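Local coordinates for protein D-mandelate dehydrogenase (Rhodotorula graminis, PDB 2W2K) that probably oxidises D-mandelate, and reduces the matching 2-keto acid, with a nicotinamide cofactor, as a D-isomer specific 2-hydroxyacid dehydrogenase, at residues 228-233 / 257-262. Residues are numbered along the deposited sequence; the frame is centred on the assembly and turned at random.
Sequences VPYMKL and RGPVIS
Tyr230 carries most of this contact, setting its ring against Arg257, Pro259 and Val260. With CG anti to the backbone N (chi1 179°), the side chain reaches straight across from its own loop. Pro259 meets the far end of the ring. The two side chains cross at about a right angle, with Pro259 CD above one face of the ring, offset toward the rim, while Pro259 CB lies 3.4 Å from Tyr230 OH and 3.7 Å from Tyr230 CZ. At the near end, Tyr230 CB rests on the aliphatic root of Arg257, 3.6 Å from Arg257 CG. Val260 CG2 approaches the ring obliquely, 3.8 Å from Tyr230 CD1, and Val260 CG1 reaches Val228 CG2 at 4.1 Å, so the two branches of Val260 divide between Tyr230 and Val228.

Val260 N donates to Arg257 O (3.2 Å), closing the turn that presents Pro259 and Val260, and Asn254 ND2 binds the same carbonyl. Arg257 starts toward Tyr230 but bends at chi2 (-70°), leading its guanidinium away to where NH1 hydrogen-bonds Gly90 O. Thr234 OG1 hydrogen-bonds Pro229 O and Met231 N, on either side of Tyr230 in sequence.

The two loops follow the adjacent parallel strands 223-226 and 250-254 of the Rossmann-type domain, and Val228 and the nearby Ala256 both belong to the NAD(+) site. Between 228-233 and 257-262 the side-chain contact is almost wholly apolar, the phenol oxygen lying against Pro259 carbons, so van der Waals fit joins them here; farther along, backbone hydrogen bonds of Pro259 with His236 and of Val260 and Ser262 with Ile238 tie these cofactor-site loops together.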
ATOM      1  N   VAL B 228      13.072  -8.616  12.574  1.00 11.60           N
ATOM      2  CA  VAL B 228      14.253  -9.145  13.277  1.00 12.77           C
ATOM      3  C   VAL B 228      14.457 -10.612  12.857  1.00 13.69           C
ATOM      4  O   VAL B 228      13.495 -11.278  12.432  1.00 11.75           O
ATOM      5  CB  VAL B 228      14.103  -9.115  14.845  1.00 13.70           C
ATOM      6  CG1 VAL B 228      14.185  -7.694  15.401  1.00 12.72           C
ATOM      7  CG2 VAL B 228      12.817  -9.819  15.308  1.00 15.65           C
ATOM      8  N   PRO B 229      15.691 -11.132  13.007  1.00 12.05           N
ATOM      9  CA  PRO B 229      15.937 -12.568  12.749  1.00 14.24           C
ATOM     10  C   PRO B 229      15.206 -13.448  13.766  1.00 14.21           C
ATOM     11  O   PRO B 229      15.177 -13.099  14.959  1.00 14.48           O
ATOM     12  CB  PRO B 229      17.464 -12.710  12.944  1.00 16.10           C
ATOM     13  CG  PRO B 229      18.016 -11.325  12.902  1.00 20.04           C
ATOM     14  CD  PRO B 229      16.923 -10.419  13.405  1.00 15.71           C
ATOM     15  N   TYR B 230      14.628 -14.571  13.309  1.00 14.89           N
ATOM     16  CA  TYR B 230      13.933 -15.522  14.203  1.00 13.24           C
ATOM     17  C   TYR B 230      14.922 -16.568  14.766  1.00 14.56           C
ATOM     18  O   TYR B 230      15.633 -17.246  14.005  1.00 14.87           O
ATOM     19  CB  TYR B 230      12.744 -16.219  13.490  1.00 15.58           C
ATOM     20  CG  TYR B 230      12.000 -17.219  14.360  1.00 16.93           C
ATOM     21  CD1 TYR B 230      11.558 -16.877  15.626  1.00 14.03           C
ATOM     22  CD2 TYR B 230      11.727 -18.509  13.904  1.00 21.46           C
ATOM     23  CE1 TYR B 230      10.884 -17.816  16.458  1.00 21.45           C
ATOM     24  CE2 TYR B 230      11.047 -19.452  14.716  1.00 21.46           C
ATOM     25  CZ  TYR B 230      10.624 -19.098  15.987  1.00 19.97           C
ATOM     26  OH  TYR B 230       9.959 -20.035  16.784  1.00 18.34           O
ATOM     27  N   MET B 231      14.968 -16.663  16.092  1.00 14.32           N
ATOM     28  CA  MET B 231      15.873 -17.553  16.816  1.00 19.14           C
ATOM     29  C   MET B 231      15.328 -17.729  18.238  1.00 17.74           C
ATOM     30  O   MET B 231      14.306 -17.121  18.586  1.00 15.38           O
ATOM     31  CB  MET B 231      17.303 -16.985  16.828  1.00 20.53           C
ATOM     32  CG  MET B 231      17.399 -15.531  17.295  1.00 23.77           C
ATOM     33  SD  MET B 231      18.927 -15.143  18.169  1.00 39.00           S
ATOM     34  CE  MET B 231      18.837 -16.264  19.574  1.00 26.33           C
ATOM     35  N   LYS B 232      15.985 -18.548  19.067  1.00 13.84           N
ATOM     36  CA  LYS B 232      15.435 -18.836  20.401  1.00 15.01           C
ATOM     37  C   LYS B 232      15.079 -17.553  21.171  1.00 13.80           C
ATOM     38  O   LYS B 232      13.993 -17.454  21.781  1.00 14.60           O
ATOM     39  CB  LYS B 232      16.395 -19.718  21.221  1.00 15.68           C
ATOM     40  CG  LYS B 232      15.754 -20.262  22.493  1.00 27.46           C
ATOM     41  N   LEU B 233      15.978 -16.570  21.110  1.00 13.97           N
ATOM     42  CA  LEU B 233      15.852 -15.338  21.910  1.00 14.90           C
ATOM     43  C   LEU B 233      14.812 -14.345  21.361  1.00 15.25           C
ATOM     44  O   LEU B 233      14.445 -13.389  22.048  1.00 14.62           O
ATOM     45  CB  LEU B 233      17.224 -14.671  22.122  1.00 16.76           C
ATOM     46  CG  LEU B 233      18.244 -15.379  23.045  1.00 15.63           C
ATOM     47  CD1 LEU B 233      19.613 -14.669  22.999  1.00 18.07           C
ATOM     48  CD2 LEU B 233      17.727 -15.483  24.490  1.00 15.33           C
ATOM     49  N   ARG B 257       9.107 -13.530  11.099  1.00 11.21           N
ATOM     50  CA  ARG B 257       8.559 -14.895  11.145  1.00 11.34           C
ATOM     51  C   ARG B 257       7.347 -14.947  12.101  1.00  9.63           C
ATOM     52  O   ARG B 257       7.241 -14.140  13.039  1.00  8.72           O
ATOM     53  CB  ARG B 257       9.639 -15.924  11.553  1.00 11.30           C
ATOM     54  CG  ARG B 257      10.719 -16.205  10.479  1.00 13.24           C
ATOM     55  CD  ARG B 257      10.173 -16.983   9.255  1.00 20.82           C
ATOM     56  NE  ARG B 257      10.952 -16.676   8.055  1.00 34.89           N
ATOM     57  CZ  ARG B 257      12.033 -17.340   7.652  1.00 40.33           C
ATOM     58  NH1 ARG B 257      12.487 -18.381   8.345  1.00 44.87           N
ATOM     59  NH2 ARG B 257      12.665 -16.959   6.548  1.00 33.17           N
ATOM     60  N   GLY B 258       6.432 -15.883  11.858  1.00  9.87           N
ATOM     61  CA  GLY B 258       5.166 -15.964  12.626  1.00  8.04           C
ATOM     62  C   GLY B 258       5.310 -16.004  14.159  1.00  8.34           C
ATOM     63  O   GLY B 258       4.660 -15.211  14.850  1.00  8.72           O
ATOM     64  N   PRO B 259       6.136 -16.928  14.709  1.00 10.09           N
ATOM     65  CA  PRO B 259       6.245 -17.009  16.179  1.00 11.58           C
ATOM     66  C   PRO B 259       6.933 -15.836  16.902  1.00 11.76           C
ATOM     67  O   PRO B 259       7.018 -15.876  18.127  1.00 11.56           O
ATOM     68  CB  PRO B 259       7.041 -18.309  16.408  1.00 12.02           C
ATOM     69  CG  PRO B 259       6.826 -19.115  15.115  1.00 12.57           C
ATOM     70  CD  PRO B 259       6.916 -18.005  14.071  1.00 10.73           C
ATOM     71  N   VAL B 260       7.413 -14.823  16.179  1.00  8.72           N
ATOM     72  CA  VAL B 260       7.980 -13.626  16.858  1.00  8.00           C
ATOM     73  C   VAL B 260       6.899 -12.892  17.703  1.00 10.69           C
ATOM     74  O   VAL B 260       7.201 -12.315  18.776  1.00  7.54           O
ATOM     75  CB  VAL B 260       8.768 -12.691  15.893  1.00  8.86           C
ATOM     76  CG1 VAL B 260       9.286 -11.422  16.632  1.00  8.21           C
ATOM     77  CG2 VAL B 260       9.939 -13.442  15.246  1.00  5.67           C
ATOM     78  N   ILE B 261       5.642 -12.969  17.236  1.00  9.31           N
ATOM     79  CA  ILE B 261       4.468 -12.451  17.989  1.00  7.87           C
ATOM     80  C   ILE B 261       3.591 -13.591  18.535  1.00 11.01           C
ATOM     81  O   ILE B 261       3.207 -14.487  17.781  1.00 10.10           O
ATOM     82  CB  ILE B 261       3.564 -11.536  17.116  1.00  6.91           C
ATOM     83  CG1 ILE B 261       4.384 -10.375  16.493  1.00  5.76           C
ATOM     84  CG2 ILE B 261       2.385 -10.982  17.954  1.00  7.80           C
ATOM     85  CD1 ILE B 261       3.539  -9.372  15.609  1.00  6.94           C
ATOM     86  N   SER B 262       3.258 -13.539  19.830  1.00  8.78           N
ATOM     87  CA  SER B 262       2.361 -14.545  20.444  1.00  8.99           C
ATOM     88  C   SER B 262       0.913 -14.385  19.899  1.00 12.30           C
ATOM     89  O   SER B 262       0.274 -13.338  20.111  1.00 10.91           O
ATOM     90  CB  SER B 262       2.382 -14.409  21.973  1.00  9.13           C
ATOM     91  OG  SER B 262       1.230 -15.050  22.535  1.00 11.73           O
TER